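Local coordinates for methyltransferase domain-containing protein (Pyrococcus horikoshii, PDB 1VE3), which uses S-adenosylmethionine as methyl donor, acting as a SAM-dependent methyltransferase, at the interface of chains A and B. Sequence-based numbering; all coordinates share one arbitrary frame. Chains: chain A/B, hypothetical protein PH0226.

Contact 1: the interface of chains A and B. Residues chain A 17, 22, 83; chain B 173, 175, 190-191.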
loop_
_atom_site.group_PDB
_atom_site.type_symbol
_atom_site.label_atom_id
_atom_site.label_comp_id
_atom_site.label_asym_id
_atom_site.label_seq_id
_atom_site.Cartn_x
_atom_site.Cartn_y
_atom_site.Cartn_z
ATOM N N ASN A 17 4.255 4.364 -5.129
ATOM C CA ASN A 17 4.950 3.171 -4.641
ATOM C C ASN A 17 4.906 2.991 -3.122
ATOM O O ASN A 17 5.447 2.017 -2.595
ATOM C CB ASN A 17 6.400 3.163 -5.123
ATOM C CG ASN A 17 6.510 2.925 -6.615
ATOM O OD1 ASN A 17 5.995 1.933 -7.136
ATOM N ND2 ASN A 17 7.183 3.834 -7.313
ATOM N N ARG A 22 -0.546 1.820 -2.428
ATOM C CA ARG A 22 -0.752 0.462 -2.929
ATOM C C ARG A 22 -1.958 -0.179 -2.263
ATOM O O ARG A 22 -2.722 -0.898 -2.905
ATOM C CB ARG A 22 0.491 -0.396 -2.691
ATOM C CG ARG A 22 1.682 0.003 -3.546
ATOM C CD ARG A 22 2.867 -0.937 -3.331
ATOM N NE ARG A 22 3.915 -0.702 -4.323
ATOM C CZ ARG A 22 5.005 -1.451 -4.459
ATOM N NH1 ARG A 22 5.203 -2.494 -3.663
ATOM N NH2 ARG A 22 5.896 -1.157 -5.398
ATOM N N ARG A 83 7.432 4.175 -15.984
ATOM C CA ARG A 83 6.704 2.933 -16.213
ATOM C C ARG A 83 6.448 2.706 -17.694
ATOM O O ARG A 83 5.832 1.712 -18.074
ATOM C CB ARG A 83 5.369 2.933 -15.458
ATOM C CG ARG A 83 5.510 2.833 -13.950
ATOM C CD ARG A 83 4.199 2.439 -13.305
ATOM N NE ARG A 83 4.338 2.240 -11.867
ATOM C CZ ARG A 83 3.357 1.821 -11.076
ATOM N NH1 ARG A 83 2.163 1.554 -11.588
ATOM N NH2 ARG A 83 3.565 1.681 -9.773
ATOM N N GLU B 173 12.432 3.245 -11.263
ATOM C CA GLU B 173 11.519 3.293 -10.127
ATOM C C GLU B 173 11.931 2.263 -9.074
ATOM O O GLU B 173 11.479 2.316 -7.925
ATOM C CB GLU B 173 10.098 2.991 -10.616
ATOM C CG GLU B 173 8.986 3.353 -9.648
ATOM C CD GLU B 173 7.606 3.208 -10.273
ATOM O OE1 GLU B 173 7.166 2.060 -10.508
ATOM O OE2 GLU B 173 6.968 4.248 -10.540
ATOM N N THR B 175 11.283 -1.019 -9.157
ATOM C CA THR B 175 10.171 -1.933 -8.909
ATOM C C THR B 175 10.035 -2.885 -10.082
ATOM O O THR B 175 10.648 -2.684 -11.130
ATOM C CB THR B 175 8.821 -1.194 -8.752
ATOM O OG1 THR B 175 8.450 -0.611 -10.006
ATOM C CG2 THR B 175 8.914 -0.099 -7.687
ATOM N N ARG B 190 3.474 -6.297 -7.805
ATOM C CA ARG B 190 4.580 -5.363 -7.979
ATOM C C ARG B 190 5.453 -5.437 -6.726
ATOM O O ARG B 190 4.967 -5.286 -5.611
ATOM C CB ARG B 190 4.069 -3.931 -8.190
ATOM C CG ARG B 190 5.180 -2.884 -8.152
ATOM C CD ARG B 190 4.722 -1.503 -8.614
ATOM N NE ARG B 190 4.649 -1.416 -10.067
ATOM C CZ ARG B 190 3.531 -1.510 -10.776
ATOM N NH1 ARG B 190 3.586 -1.422 -12.100
ATOM N NH2 ARG B 190 2.358 -1.673 -10.166
ATOM N N PHE B 191 6.741 -5.692 -6.918
ATOM C CA PHE B 191 7.686 -5.796 -5.809
ATOM C C PHE B 191 8.683 -4.651 -5.853
ATOM O O PHE B 191 9.047 -4.196 -6.936
ATOM C CB PHE B 191 8.513 -7.085 -5.914
ATOM C CG PHE B 191 7.722 -8.352 -5.805
ATOM C CD1 PHE B 191 7.255 -8.793 -4.574
ATOM C CD2 PHE B 191 7.476 -9.126 -6.934
ATOM C CE1 PHE B 191 6.553 -9.997 -4.469
ATOM C CE2 PHE B 191 6.775 -10.330 -6.840
ATOM C CZ PHE B 191 6.314 -10.766 -5.606
#
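A:Arg83 and B:Arg190 lay their guanidinium groups face to face across the interface of this class I SAM-dependent methyltransferase. The planes are 11° apart, and CZ of A:Arg83 lies 3.3 Å from CZ of B:Arg190, so this is a parallel stack, with a small lateral offset. The two side chains come from opposite directions. A:Arg83 reaches in with an extended chain, whereas B:Arg190, from strand 188-192, bends at chi3 (-79°), which turns its flat end over the face of its partner. The edge of A:Arg83 meets a carboxylate. Its NE lies 3.1 Å from OE1 of B:Glu173 in a fairly straight salt-bridging hydrogen bond (159° at H), with the oxygen close to the guanidinium plane and using its syn lone pair. The anti lone pair of OE1 takes the hydroxyl OG1 of B:Thr175 at 3.0 Å. Two donors meet one oxygen, which would restrain the carboxylate, whose plane stands steeply to the guanidinium; its negative charge is likely to offset part of the charge brought together by the stack. The A:Asn17 amide lies over one face of the carboxylate, its plane steeply tilted against it (CG 3.8 Å from CD of B:Glu173), while the two donors lie in the carboxylate plane. A:Arg22 of helix 19-34 crosses the aliphatic part of B:Arg190 at about a right angle, its NH2 3.3 Å from CG of B:Arg190. The methyl CG2 of B:Thr175 meets the A:Arg22 guanidinium at its edge.

Contact 2: the interface of chains A and B. Residues chain A 55, 58-59; chain B 188.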
loop_
_atom_site.group_PDB
_atom_site.type_symbol
_atom_site.label_atom_id
_atom_site.label_comp_id
_atom_site.label_asym_id
_atom_site.label_seq_id
_atom_site.Cartn_x
_atom_site.Cartn_y
_atom_site.Cartn_z
ATOM N N LEU A 55 -2.961 1.398 -13.480
ATOM C CA LEU A 55 -3.607 0.127 -13.169
ATOM C C LEU A 55 -4.565 -0.288 -14.290
ATOM O O LEU A 55 -4.532 -1.430 -14.752
ATOM C CB LEU A 55 -4.384 0.224 -11.859
ATOM C CG LEU A 55 -5.201 -1.018 -11.519
ATOM C CD1 LEU A 55 -4.258 -2.184 -11.278
ATOM C CD2 LEU A 55 -6.062 -0.752 -10.290
ATOM N N ASP A 58 -2.885 -1.229 -17.634
ATOM C CA ASP A 58 -2.301 -2.568 -17.664
ATOM C C ASP A 58 -3.364 -3.640 -17.861
ATOM O O ASP A 58 -3.058 -4.769 -18.243
ATOM C CB ASP A 58 -1.527 -2.853 -16.374
ATOM C CG ASP A 58 -0.445 -1.829 -16.106
ATOM O OD1 ASP A 58 0.094 -1.258 -17.080
ATOM O OD2 ASP A 58 -0.125 -1.603 -14.918
ATOM N N TYR A 59 -4.615 -3.285 -17.587
ATOM C CA TYR A 59 -5.720 -4.218 -17.747
ATOM C C TYR A 59 -6.301 -4.121 -19.154
ATOM O O TYR A 59 -7.330 -4.726 -19.460
ATOM C CB TYR A 59 -6.802 -3.935 -16.707
ATOM C CG TYR A 59 -6.626 -4.708 -15.422
ATOM C CD1 TYR A 59 -6.893 -6.076 -15.370
ATOM C CD2 TYR A 59 -6.199 -4.077 -14.260
ATOM C CE1 TYR A 59 -6.745 -6.794 -14.190
ATOM C CE2 TYR A 59 -6.045 -4.784 -13.072
ATOM C CZ TYR A 59 -6.322 -6.143 -13.042
ATOM O OH TYR A 59 -6.193 -6.844 -11.860
ATOM N N ARG B 188 -1.218 -10.221 -11.037
ATOM C CA ARG B 188 0.066 -9.530 -11.057
ATOM C C ARG B 188 0.439 -8.966 -9.695
ATOM O O ARG B 188 -0.424 -8.604 -8.898
ATOM C CB ARG B 188 0.033 -8.387 -12.076
ATOM C CG ARG B 188 -0.101 -8.842 -13.513
ATOM C CD ARG B 188 -0.311 -7.672 -14.467
ATOM N NE ARG B 188 -1.511 -6.901 -14.145
ATOM C CZ ARG B 188 -1.547 -5.861 -13.312
ATOM N NH1 ARG B 188 -0.441 -5.443 -12.708
ATOM N NH2 ARG B 188 -2.696 -5.242 -13.074
#
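B:Arg188 begins strand 188-192 with an extended backbone (phi -121°, psi 150°) and faces A:Leu55 and A:Asp58 in the last turns of helix 51-58, with A:Tyr59 just beyond the helix end. Its side chain crosses to chain A and bends at chi3, which presents the guanidinium with NH2 leading. That nitrogen comes down over the rim of the A:Tyr59 ring, 3.4 Å from CE2 of A:Tyr59 and 3.7 Å from CZ of A:Tyr59. Ring and guanidinium planes are 77° apart, so the cationic group stands on the ring edge-first and does not lie flat on it. The same in-plane edge meets a methyl of the helix, with NH2 of B:Arg188 3.9 Å from CD1 of A:Leu55. One guanidinium face is covered by A:Asp58, whose CB sits over the centre of the group, 4.2 Å above its plane. The A:Asp58 carboxylate is near but not in contact: OD2 of A:Asp58 is 4.4 Å from NH1 of B:Arg188. The opposite charges, together with the carboxyl end of the helix, would favour a cation here. With the A:Tyr59 ring cut back to an alanine, NH2 of B:Arg188 would probably lose the surface it stands on, and the guanidinium would be freer to turn. In this fold the helix follows the glycine-rich SAM-binding loop, and the contact fits the guanidinium of one subunit against the end of that helix in the other, contributing to dimer packing.

Contacts 1 and 2 lie about 12 Å apart, measured between the centres of their C-alpha atoms, and share strand 188-192 of chain B. B:Arg188 and B:Arg190 are alternate residues of this strand, which is consistent with both side chains projecting from one face of it toward chain A. On chain A the surfaces differ: contact 1 draws on helix 19-34 and on loop residues, contact 2 on the end of helix 51-58. One strand therefore spans separate elements of the neighbouring subunit. Both contacts place arginines of this strand against chain A, in a dimer whose whole interface departs from exact two-fold symmetry.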